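Local coordinates for protein geobacter metallireducens SMUG1 (Geobacter metallireducens, PDB 5H9I) that belongs to the uracil DNA glycosylase superfamily and holds a bound xanthine in a pocket of its alpha/beta fold, at residues A[36-41]-A[67-72]; A[96-100]-A[146-152]; A[183-187]-A[233-238]. The contacts are given in a common frame with arbitrary orientation. Numbering follows the deposited sequence.

Contact 1: residues A[36-41]-A[67-72]; sequences YAREPH and MAQTGV
The start of helix 38-48 faces helix 67-70 and the turn after it. Y36 closes one helix, A37 (phi/psi -129/43) breaks it and is the N-cap of the next, and H41 N returns to A37 O at 3.1 Å. Helix 67-70 ends at T70, and G71 leaves it with phi 82°, donating from N to M67 O (2.9 Å). The CA atoms of H41 and G71 lie 4.6 Å apart; a CB on G71 would clash with A37 O. V72 N bonds T70 OG1 (3.3 Å) in an ST turn, and G75 O also partners T70 OG1. A carbonyl in helix 67-70 and one just after it are each met by a side-chain donor: Y36 OH (chi1 p) to A68 O and H41 ND1 (chi1 t, chi2 70°) to G71 O, both 2.7 Å. A37 CB rests 3.9 Å from G71 CA. M67 touches the xanthine. T70 and V72 pack against helix 77-84, and H41 NE2 bonds S11 OG of helix 7-19.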
ATOM      1  N   TYR A  36       6.432  13.037  -3.077  1.00 14.69           N
ATOM      2  CA  TYR A  36       6.036  13.673  -4.318  1.00 13.92           C
ATOM      3  C   TYR A  36       4.555  13.642  -4.672  1.00 14.94           C
ATOM      4  O   TYR A  36       4.122  14.328  -5.518  1.00 15.07           O
ATOM      5  CB  TYR A  36       6.903  13.152  -5.487  1.00 14.95           C
ATOM      6  CG  TYR A  36       6.714  11.723  -5.893  1.00 16.09           C
ATOM      7  CD1 TYR A  36       5.614  11.351  -6.612  1.00 19.26           C
ATOM      8  CD2 TYR A  36       7.647  10.783  -5.614  1.00 17.28           C
ATOM      9  CE1 TYR A  36       5.449  10.064  -7.017  1.00 17.85           C
ATOM     10  CE2 TYR A  36       7.500   9.494  -6.032  1.00 16.65           C
ATOM     11  CZ  TYR A  36       6.388   9.133  -6.715  1.00 14.78           C
ATOM     12  OH  TYR A  36       6.249   7.872  -7.136  1.00 16.11           O
ATOM     13  N   ALA A  37       3.808  12.825  -3.943  1.00 15.65           N
ATOM     14  CA  ALA A  37       2.361  12.751  -4.117  1.00 12.56           C
ATOM     15  C   ALA A  37       1.687  12.903  -2.759  1.00 17.28           C
ATOM     16  O   ALA A  37       0.766  12.236  -2.445  1.00 14.80           O
ATOM     17  CB  ALA A  37       1.952  11.438  -4.761  1.00 15.33           C
ATOM     18  N   ARG A  38       2.195  13.849  -2.005  1.00 14.79           N
ATOM     19  CA  ARG A  38       1.760  14.040  -0.643  1.00 16.46           C
ATOM     20  C   ARG A  38       0.311  14.517  -0.519  1.00 19.00           C
ATOM     21  O   ARG A  38      -0.383  14.039   0.275  1.00 15.60           O
ATOM     22  CB  ARG A  38       2.739  14.953   0.114  1.00 16.63           C
ATOM     23  CG  ARG A  38       2.345  15.081   1.590  1.00 21.34           C
ATOM     24  CD  ARG A  38       3.402  15.562   2.580  1.00 30.76           C
ATOM     25  NE  ARG A  38       2.948  15.429   3.977  1.00 29.96           N
ATOM     26  CZ  ARG A  38       2.068  16.237   4.543  1.00 36.32           C
ATOM     27  NH1 ARG A  38       1.567  17.228   3.847  1.00 36.85           N
ATOM     28  NH2 ARG A  38       1.679  16.064   5.798  1.00 38.82           N
ATOM     29  N   GLU A  39      -0.097  15.428  -1.374  1.00 14.86           N
ATOM     30  CA  GLU A  39      -1.436  15.991  -1.288  1.00 14.63           C
ATOM     31  C   GLU A  39      -2.467  14.906  -1.536  1.00 13.15           C
ATOM     32  O   GLU A  39      -3.376  14.712  -0.730  1.00 13.70           O
ATOM     33  CB  GLU A  39      -1.672  17.285  -2.116  1.00 15.90           C
ATOM     34  CG  GLU A  39      -0.847  18.373  -1.495  1.00 19.63           C
ATOM     35  CD  GLU A  39      -1.028  19.723  -2.139  1.00 21.88           C
ATOM     36  OE1 GLU A  39      -1.540  19.738  -3.249  1.00 22.08           O
ATOM     37  OE2 GLU A  39      -0.696  20.667  -1.382  1.00 29.44           O
ATOM     38  N   PRO A  40      -2.325  14.124  -2.618  1.00 13.49           N
ATOM     39  CA  PRO A  40      -3.361  13.075  -2.804  1.00 12.12           C
ATOM     40  C   PRO A  40      -3.245  11.950  -1.737  1.00 12.18           C
ATOM     41  O   PRO A  40      -4.273  11.398  -1.304  1.00 12.56           O
ATOM     42  CB  PRO A  40      -3.153  12.568  -4.200  1.00 11.94           C
ATOM     43  CG  PRO A  40      -1.810  13.127  -4.594  1.00 20.84           C
ATOM     44  CD  PRO A  40      -1.553  14.366  -3.854  1.00 14.72           C
ATOM     45  N   HIS A  41      -2.030  11.663  -1.298  1.00 12.09           N
ATOM     46  CA  HIS A  41      -1.881  10.639  -0.238  1.00 11.51           C
ATOM     47  C   HIS A  41      -2.564  11.087   1.058  1.00 12.51           C
ATOM     48  O   HIS A  41      -3.308  10.316   1.648  1.00 11.41           O
ATOM     49  CB  HIS A  41      -0.419  10.412  -0.002  1.00 12.95           C
ATOM     50  CG  HIS A  41      -0.144   9.370   1.040  1.00 10.89           C
ATOM     51  ND1 HIS A  41      -0.406   8.011   0.826  1.00 13.89           N
ATOM     52  CD2 HIS A  41       0.261   9.457   2.319  1.00 13.81           C
ATOM     53  CE1 HIS A  41      -0.112   7.351   1.930  1.00 14.90           C
ATOM     54  NE2 HIS A  41       0.286   8.199   2.851  1.00 15.42           N
ATOM     55  N   MET A  67       0.091   3.352  -7.097  1.00 12.71           N
ATOM     56  CA  MET A  67       0.455   4.261  -5.963  1.00 12.28           C
ATOM     57  C   MET A  67       1.661   5.193  -6.369  1.00 14.17           C
ATOM     58  O   MET A  67       1.752   6.297  -5.896  1.00 15.32           O
ATOM     59  CB  MET A  67       0.778   3.497  -4.685  1.00 12.69           C
ATOM     60  CG  MET A  67       1.158   4.426  -3.623  1.00 15.89           C
ATOM     61  SD  MET A  67       1.082   3.663  -1.996  1.00 16.77           S
ATOM     62  CE  MET A  67       1.731   4.936  -0.919  1.00 17.93           C
ATOM     63  N   ALA A  68       2.549   4.678  -7.255  1.00 14.67           N
ATOM     64  CA  ALA A  68       3.728   5.554  -7.648  1.00 14.76           C
ATOM     65  C   ALA A  68       3.234   6.722  -8.404  1.00 15.18           C
ATOM     66  O   ALA A  68       4.042   7.682  -8.597  1.00 16.54           O
ATOM     67  CB  ALA A  68       4.718   4.750  -8.419  1.00 15.27           C
ATOM     68  N   GLN A  69       2.028   6.732  -8.977  1.00 14.44           N
ATOM     69  CA  GLN A  69       1.417   7.797  -9.721  1.00 14.80           C
ATOM     70  C   GLN A  69       0.475   8.641  -8.894  1.00 17.87           C
ATOM     71  O   GLN A  69       0.376   9.877  -9.061  1.00 17.13           O
ATOM     72  CB  GLN A  69       0.696   7.345 -10.983  1.00 17.06           C
ATOM     73  CG  GLN A  69       1.504   6.454 -11.895  1.00 16.32           C
ATOM     74  CD  GLN A  69       2.616   7.200 -12.676  1.00 19.04           C
ATOM     75  OE1 GLN A  69       2.399   8.361 -13.004  1.00 18.14           O
ATOM     76  NE2 GLN A  69       3.699   6.590 -12.885  1.00 18.07           N
ATOM     77  N   THR A  70      -0.324   7.994  -8.012  1.00 16.28           N
ATOM     78  CA  THR A  70      -1.448   8.685  -7.393  1.00 14.71           C
ATOM     79  C   THR A  70      -1.230   8.913  -5.925  1.00 12.21           C
ATOM     80  O   THR A  70      -2.043   9.642  -5.285  1.00 14.41           O
ATOM     81  CB  THR A  70      -2.729   7.802  -7.597  1.00 14.69           C
ATOM     82  OG1 THR A  70      -2.571   6.582  -6.908  1.00 13.36           O
ATOM     83  CG2 THR A  70      -3.138   7.676  -9.018  1.00 14.43           C
ATOM     84  N   GLY A  71      -0.311   8.222  -5.254  1.00 12.77           N
ATOM     85  CA  GLY A  71      -0.148   8.292  -3.795  1.00 13.70           C
ATOM     86  C   GLY A  71      -1.124   7.412  -3.022  1.00 14.80           C
ATOM     87  O   GLY A  71      -1.006   7.439  -1.788  1.00 15.25           O
ATOM     88  N   VAL A  72      -1.957   6.651  -3.703  1.00 12.44           N
ATOM     89  CA  VAL A  72      -2.931   5.833  -3.050  1.00 12.07           C
ATOM     90  C   VAL A  72      -2.626   4.398  -3.181  1.00 11.41           C
ATOM     91  O   VAL A  72      -2.265   3.990  -4.304  1.00 12.95           O
ATOM     92  CB  VAL A  72      -4.283   6.127  -3.617  1.00 12.21           C
ATOM     93  CG1 VAL A  72      -5.355   5.194  -3.049  1.00 14.77           C
ATOM     94  CG2 VAL A  72      -4.685   7.592  -3.388  1.00 14.05           C
TER

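Contact 2: residues A[96-100]-A[146-152]; sequences EHPKK and LTAEGGN
This is a loop-to-loop contact near the periphery, in which basic side chains of the loop between helices 77-84 and 112-125 dock on the turn joining strands 144-146 and 152-153. Each partner is built on a type I beta turn: H97 to K100, closed by K100 N to H97 O at 2.9 Å, and T147 to G150, closed by G150 N to T147 O at 2.8 Å. The nearest CA atoms are those of K99 and G150, 5.7 Å apart. H97 (chi1 t, chi2 -73°) stands at the centre. Its ND1 accepts from K99 N at 3.0 Å, fixing the ring, while NE2 donates to A148 O at 3.0 Å. G150 CA sits 3.5 Å from the H97 ring centroid, 6° off the normal, a CH-pi contact that a side chain at G150 would spoil. K99 NZ reaches E149 O and K100 NZ reaches G150 O, both at 3.0 Å; water 1 accepts from K100 NZ at 2.6 Å and donates weakly to N152 OD1 at 3.1 Å. With T147 N bonded to G151 O at 2.8 Å, the receiving loop is a beta-hairpin connection, its successive carbonyls met by side-chain donors.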
ATOM      1  N   GLU A  96      13.923  10.440 -11.384  1.00 22.08           N
ATOM      2  CA  GLU A  96      12.928   9.668 -12.098  1.00 24.07           C
ATOM      3  C   GLU A  96      13.573   8.936 -13.259  1.00 24.26           C
ATOM      4  O   GLU A  96      14.339   9.555 -13.987  1.00 26.03           O
ATOM      5  CB  GLU A  96      11.912  10.664 -12.649  1.00 17.77           C
ATOM      6  CG  GLU A  96      10.804  10.074 -13.449  1.00 17.59           C
ATOM      7  CD  GLU A  96      10.031  11.099 -14.181  1.00 21.17           C
ATOM      8  OE1 GLU A  96      10.659  11.797 -15.083  1.00 25.69           O
ATOM      9  OE2 GLU A  96       8.819  11.282 -14.018  1.00 21.20           O
ATOM     10  N   HIS A  97      13.267   7.656 -13.480  1.00 20.14           N
ATOM     11  CA  HIS A  97      13.801   6.910 -14.620  1.00 17.95           C
ATOM     12  C   HIS A  97      12.900   7.051 -15.804  1.00 23.11           C
ATOM     13  O   HIS A  97      11.697   6.916 -15.712  1.00 24.84           O
ATOM     14  CB  HIS A  97      13.929   5.469 -14.220  1.00 18.65           C
ATOM     15  CG  HIS A  97      14.766   4.653 -15.168  1.00 20.09           C
ATOM     16  ND1 HIS A  97      14.303   4.307 -16.407  1.00 25.21           N
ATOM     17  CD2 HIS A  97      16.019   4.197 -15.078  1.00 25.88           C
ATOM     18  CE1 HIS A  97      15.272   3.678 -17.074  1.00 21.85           C
ATOM     19  NE2 HIS A  97      16.301   3.553 -16.267  1.00 29.02           N
ATOM     20  N   PRO A  98      13.454   7.239 -17.039  1.00 25.38           N
ATOM     21  CA  PRO A  98      12.556   7.416 -18.136  1.00 25.72           C
ATOM     22  C   PRO A  98      11.616   6.300 -18.489  1.00 25.11           C
ATOM     23  O   PRO A  98      10.675   6.576 -19.167  1.00 26.26           O
ATOM     24  CB  PRO A  98      13.504   7.627 -19.396  1.00 28.43           C
ATOM     25  CG  PRO A  98      14.840   7.521 -18.860  1.00 26.24           C
ATOM     26  CD  PRO A  98      14.892   7.385 -17.378  1.00 26.19           C
ATOM     27  N   LYS A  99      11.896   5.077 -18.030  1.00 25.90           N
ATOM     28  CA  LYS A  99      11.023   3.946 -18.306  1.00 24.20           C
ATOM     29  C   LYS A  99       9.894   3.862 -17.247  1.00 22.90           C
ATOM     30  O   LYS A  99       8.992   3.104 -17.430  1.00 25.07           O
ATOM     31  CB  LYS A  99      11.798   2.666 -18.246  1.00 31.66           C
ATOM     32  CG  LYS A  99      12.630   2.418 -19.482  1.00 31.11           C
ATOM     33  CD  LYS A  99      13.424   1.171 -19.224  1.00 37.49           C
ATOM     34  CE  LYS A  99      14.442   0.979 -20.340  1.00 36.71           C
ATOM     35  NZ  LYS A  99      15.092  -0.292 -20.029  1.00 41.24           N
ATOM     36  N   LYS A 100       9.922   4.762 -16.331  1.00 21.26           N
ATOM     37  CA  LYS A 100       9.000   4.717 -15.107  1.00 18.20           C
ATOM     38  C   LYS A 100       8.649   6.125 -14.729  1.00 21.51           C
ATOM     39  O   LYS A 100       8.891   6.560 -13.601  1.00 23.10           O
ATOM     40  CB  LYS A 100       9.640   3.931 -14.022  1.00 18.46           C
ATOM     41  CG  LYS A 100       9.919   2.491 -14.331  1.00 26.62           C
ATOM     42  CD  LYS A 100       8.659   1.667 -14.473  1.00 27.47           C
ATOM     43  CE  LYS A 100       8.858   0.190 -14.787  1.00 26.69           C
ATOM     44  NZ  LYS A 100       9.522  -0.527 -13.708  1.00 35.27           N
ATOM     45  N   LEU A 146      14.099   0.688  -8.203  1.00 22.78           N
ATOM     46  CA  LEU A 146      14.417   0.311  -9.589  1.00 21.70           C
ATOM     47  C   LEU A 146      15.923   0.092  -9.797  1.00 20.11           C
ATOM     48  O   LEU A 146      16.710   0.747  -9.160  1.00 21.42           O
ATOM     49  CB  LEU A 146      13.966   1.429 -10.539  1.00 20.31           C
ATOM     50  CG  LEU A 146      12.541   1.968 -10.458  1.00 18.40           C
ATOM     51  CD1 LEU A 146      12.360   3.231 -11.317  1.00 21.64           C
ATOM     52  CD2 LEU A 146      11.512   0.924 -10.811  1.00 23.63           C
ATOM     53  N   THR A 147      16.213  -0.817 -10.737  1.00 23.78           N
ATOM     54  CA  THR A 147      17.580  -0.962 -11.217  1.00 24.17           C
ATOM     55  C   THR A 147      17.938   0.213 -12.079  1.00 29.05           C
ATOM     56  O   THR A 147      17.077   1.000 -12.529  1.00 24.04           O
ATOM     57  CB  THR A 147      17.692  -2.209 -12.082  1.00 25.72           C
ATOM     58  OG1 THR A 147      16.942  -2.037 -13.299  1.00 26.68           O
ATOM     59  CG2 THR A 147      17.191  -3.453 -11.306  1.00 27.15           C
ATOM     60  N   ALA A 148      19.223   0.284 -12.406  1.00 28.87           N
ATOM     61  CA  ALA A 148      19.662   1.339 -13.332  1.00 26.53           C
ATOM     62  C   ALA A 148      18.973   1.255 -14.691  1.00 24.71           C
ATOM     63  O   ALA A 148      18.839   2.259 -15.377  1.00 28.66           O
ATOM     64  CB  ALA A 148      21.216   1.219 -13.511  1.00 32.44           C
ATOM     65  N   GLU A 149      18.521   0.088 -15.123  1.00 25.07           N
ATOM     66  CA  GLU A 149      17.758  -0.030 -16.343  1.00 27.05           C
ATOM     67  C   GLU A 149      16.238   0.169 -16.162  1.00 33.30           C
ATOM     68  O   GLU A 149      15.441  -0.010 -17.064  1.00 29.56           O
ATOM     69  CB  GLU A 149      18.001  -1.394 -16.999  1.00 34.23           C
ATOM     70  CG  GLU A 149      19.469  -1.684 -17.322  1.00 33.68           C
ATOM     71  CD  GLU A 149      20.321  -1.982 -16.094  1.00 46.33           C
ATOM     72  OE1 GLU A 149      19.838  -2.585 -15.040  1.00 43.39           O
ATOM     73  OE2 GLU A 149      21.510  -1.624 -16.194  1.00 60.22           O
ATOM     74  N   GLY A 150      15.834   0.575 -14.988  1.00 27.06           N
ATOM     75  CA  GLY A 150      14.412   0.882 -14.816  1.00 26.63           C
ATOM     76  C   GLY A 150      13.588  -0.321 -14.413  1.00 24.59           C
ATOM     77  O   GLY A 150      12.386  -0.213 -14.430  1.00 25.59           O
ATOM     78  N   GLY A 151      14.221  -1.432 -14.024  1.00 24.34           N
ATOM     79  CA  GLY A 151      13.456  -2.676 -13.664  1.00 23.60           C
ATOM     80  C   GLY A 151      13.046  -2.605 -12.204  1.00 24.32           C
ATOM     81  O   GLY A 151      13.842  -2.189 -11.316  1.00 25.17           O
ATOM     82  N   ASN A 152      11.832  -3.130 -11.960  1.00 23.36           N
ATOM     83  CA  ASN A 152      11.375  -3.138 -10.577  1.00 26.95           C
ATOM     84  C   ASN A 152      12.182  -4.074  -9.675  1.00 29.24           C
ATOM     85  O   ASN A 152      12.542  -5.175 -10.085  1.00 27.90           O
ATOM     86  CB  ASN A 152       9.892  -3.537 -10.586  1.00 28.14           C
ATOM     87  CG  ASN A 152       9.239  -3.219  -9.260  1.00 34.82           C
ATOM     88  OD1 ASN A 152       9.286  -2.078  -8.810  1.00 26.48           O
ATOM     89  ND2 ASN A 152       8.696  -4.234  -8.615  1.00 34.22           N
TER
HETATM   90  O   HOH W   1       8.298  -0.871 -11.482  1.00 36.13           O

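Contact 3: residues A[183-187]-A[233-238]; sequences PRVVI and LAELGV
At the apolar centre, I187 (chi1 m, chi2 t) extends its CD1 to within 3.3 Å of L233 CD2 and 4.2 Å of V238 CG2, while its CG1 lies 4.0 Å from L236 CD2. This is helix-on-sheet packing in a three-layer alpha/beta/alpha fold: strand 185-189, internal to the parallel sheet, is covered on this face by L233 near the C-terminal end of helix 219-235 and by the residues that follow. V185 and I187 point toward them; the CA-to-CB bond of V186 points away, and its side chain touches helices 160-181 and 191-201. V185 CG1 adds a 4.2 Å contact with V238 CG2, and I187 also meets V55 and F57 of the adjoining strand 55-59. The nearest CA pairs are V185 with V238 (8.1 Å) and I187 with L233 (8.9 Å). Farther out, the helix terminates in a Schellman motif: G237 takes positive phi (85°), G237 N bonds A234 O at 3.0 Å, and V238 N bonds L233 O at 2.9 Å, which turns V238 back onto the sheet. The same reversal brings the G237 carbonyl to the solvent-exposed edge, where R184 (chi1 and chi2 t, chi3 p) donates NH2 to G237 O at 3.3 Å with an angle of 147°.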
ATOM      1  N   PRO A 183      -7.667  -2.327  14.461  1.00 13.08           N
ATOM      2  CA  PRO A 183      -8.406  -3.363  13.815  1.00 13.39           C
ATOM      3  C   PRO A 183      -8.400  -4.684  14.603  1.00 17.09           C
ATOM      4  O   PRO A 183      -7.453  -4.890  15.377  1.00 18.26           O
ATOM      5  CB  PRO A 183      -7.590  -3.593  12.507  1.00 15.38           C
ATOM      6  CG  PRO A 183      -6.191  -3.170  12.919  1.00 15.00           C
ATOM      7  CD  PRO A 183      -6.340  -2.018  13.869  1.00 14.54           C
ATOM      8  N   ARG A 184      -9.388  -5.516  14.366  1.00 13.75           N
ATOM      9  CA  ARG A 184      -9.444  -6.870  14.844  1.00 14.12           C
ATOM     10  C   ARG A 184      -8.591  -7.815  13.967  1.00 17.57           C
ATOM     11  O   ARG A 184      -8.080  -8.724  14.471  1.00 16.77           O
ATOM     12  CB  ARG A 184     -10.928  -7.278  14.878  1.00 19.37           C
ATOM     13  CG  ARG A 184     -11.306  -8.689  15.245  1.00 38.72           C
ATOM     14  CD  ARG A 184     -12.820  -8.949  15.117  1.00 39.60           C
ATOM     15  NE  ARG A 184     -13.371  -8.923  13.751  1.00 37.48           N
ATOM     16  CZ  ARG A 184     -13.362  -9.927  12.879  1.00 39.87           C
ATOM     17  NH1 ARG A 184     -12.810 -11.102  13.167  1.00 41.55           N
ATOM     18  NH2 ARG A 184     -13.893  -9.749  11.707  1.00 35.88           N
ATOM     19  N   VAL A 185      -8.487  -7.547  12.663  1.00 14.09           N
ATOM     20  CA  VAL A 185      -7.832  -8.412  11.728  1.00 14.03           C
ATOM     21  C   VAL A 185      -6.980  -7.570  10.761  1.00 14.91           C
ATOM     22  O   VAL A 185      -7.478  -6.508  10.349  1.00 14.13           O
ATOM     23  CB  VAL A 185      -8.846  -9.230  10.905  1.00 15.32           C
ATOM     24  CG1 VAL A 185      -8.187 -10.263  10.075  1.00 17.54           C
ATOM     25  CG2 VAL A 185      -9.885  -9.861  11.790  1.00 20.90           C
ATOM     26  N   VAL A 186      -5.782  -8.035  10.513  1.00 14.01           N
ATOM     27  CA  VAL A 186      -4.874  -7.432   9.534  1.00 10.79           C
ATOM     28  C   VAL A 186      -4.667  -8.433   8.468  1.00 14.37           C
ATOM     29  O   VAL A 186      -4.280  -9.599   8.761  1.00 13.68           O
ATOM     30  CB  VAL A 186      -3.603  -6.979  10.180  1.00 12.77           C
ATOM     31  CG1 VAL A 186      -2.595  -6.471   9.218  1.00 14.56           C
ATOM     32  CG2 VAL A 186      -3.896  -5.928  11.298  1.00 13.85           C
ATOM     33  N   ILE A 187      -4.851  -8.079   7.211  1.00 13.35           N
ATOM     34  CA  ILE A 187      -4.829  -9.024   6.119  1.00 11.29           C
ATOM     35  C   ILE A 187      -3.725  -8.592   5.165  1.00 12.38           C
ATOM     36  O   ILE A 187      -3.875  -7.516   4.527  1.00 12.21           O
ATOM     37  CB  ILE A 187      -6.185  -9.044   5.369  1.00 12.15           C
ATOM     38  CG1 ILE A 187      -7.337  -9.356   6.321  1.00 15.92           C
ATOM     39  CG2 ILE A 187      -6.124  -9.958   4.153  1.00 13.61           C
ATOM     40  CD1 ILE A 187      -8.709  -9.353   5.811  1.00 19.59           C
ATOM     41  N   LEU A 233     -11.512 -14.531   2.811  1.00 14.66           N
ATOM     42  CA  LEU A 233     -12.074 -13.721   3.878  1.00 13.72           C
ATOM     43  C   LEU A 233     -13.085 -14.386   4.768  1.00 17.25           C
ATOM     44  O   LEU A 233     -13.087 -14.165   5.939  1.00 22.71           O
ATOM     45  CB  LEU A 233     -12.653 -12.431   3.262  1.00 12.79           C
ATOM     46  CG  LEU A 233     -11.616 -11.435   2.622  1.00 15.82           C
ATOM     47  CD1 LEU A 233     -12.293 -10.486   1.650  1.00 20.78           C
ATOM     48  CD2 LEU A 233     -10.751 -10.751   3.659  1.00 23.09           C
ATOM     49  N   ALA A 234     -13.960 -15.142   4.165  1.00 18.54           N
ATOM     50  CA  ALA A 234     -14.938 -15.874   4.924  1.00 23.68           C
ATOM     51  C   ALA A 234     -14.277 -16.872   5.849  1.00 28.80           C
ATOM     52  O   ALA A 234     -14.667 -16.988   7.016  1.00 25.17           O
ATOM     53  CB  ALA A 234     -15.878 -16.548   3.940  1.00 21.48           C
ATOM     54  N   GLU A 235     -13.234 -17.533   5.374  1.00 24.92           N
ATOM     55  CA  GLU A 235     -12.475 -18.466   6.224  1.00 34.00           C
ATOM     56  C   GLU A 235     -11.773 -17.794   7.354  1.00 29.73           C
ATOM     57  O   GLU A 235     -11.676 -18.363   8.406  1.00 42.83           O
ATOM     58  CB  GLU A 235     -11.389 -19.215   5.455  1.00 36.12           C
ATOM     59  CG  GLU A 235     -11.831 -20.057   4.356  1.00 42.21           C
ATOM     60  CD  GLU A 235     -10.625 -20.499   3.514  1.00 51.19           C
ATOM     61  OE1 GLU A 235      -9.444 -20.256   3.913  1.00 46.22           O
ATOM     62  OE2 GLU A 235     -10.886 -21.046   2.426  1.00 53.16           O
ATOM     63  N   LEU A 236     -11.401 -16.516   7.232  1.00 26.84           N
ATOM     64  CA  LEU A 236     -10.892 -15.679   8.243  1.00 25.42           C
ATOM     65  C   LEU A 236     -11.933 -15.070   9.205  1.00 28.63           C
ATOM     66  O   LEU A 236     -11.586 -14.323  10.123  1.00 38.61           O
ATOM     67  CB  LEU A 236     -10.083 -14.474   7.674  1.00 34.17           C
ATOM     68  CG  LEU A 236      -8.576 -14.529   7.398  1.00 41.72           C
ATOM     69  CD1 LEU A 236      -8.276 -15.739   6.559  1.00 50.76           C
ATOM     70  CD2 LEU A 236      -8.148 -13.303   6.625  1.00 38.27           C
ATOM     71  N   GLY A 237     -13.220 -15.199   8.891  1.00 25.61           N
ATOM     72  CA  GLY A 237     -14.228 -14.507   9.724  1.00 22.53           C
ATOM     73  C   GLY A 237     -14.524 -13.092   9.392  1.00 21.68           C
ATOM     74  O   GLY A 237     -15.047 -12.389  10.168  1.00 24.60           O
ATOM     75  N   VAL A 238     -14.171 -12.686   8.176  1.00 21.64           N
ATOM     76  CA  VAL A 238     -14.306 -11.304   7.779  1.00 21.72           C
ATOM     77  C   VAL A 238     -15.455 -11.090   6.812  1.00 17.20           C
ATOM     78  O   VAL A 238     -15.460 -11.627   5.787  1.00 23.08           O
ATOM     79  CB  VAL A 238     -13.010 -10.759   7.139  1.00 21.61           C
ATOM     80  CG1 VAL A 238     -13.212  -9.343   6.642  1.00 22.38           C
ATOM     81  CG2 VAL A 238     -11.852 -10.823   8.110  1.00 27.46           C
TER

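Overall arrangement
From the N terminus the three contacts close in series; none nests in or crosses another. Contact 1 closes a loop of 25 residues that carries strand 55-59 of the parallel sheet, tying the start of helix 38-48 to helix 67-70 beside the xanthine pocket. Contact 2 then spans 45 residues, including helix 112-125 and strand 135-139, and joins an irregular loop to a hairpin of the small antiparallel sheet. Contact 3, also spanning 45, brings the C-terminal end back to strand 185-189. The centres of contacts 1 and 2 are about 18 Å apart, whereas contact 3 lies across the chain's centre, about 27 Å and 36 Å from theirs between centres: three long-range closures at separate places.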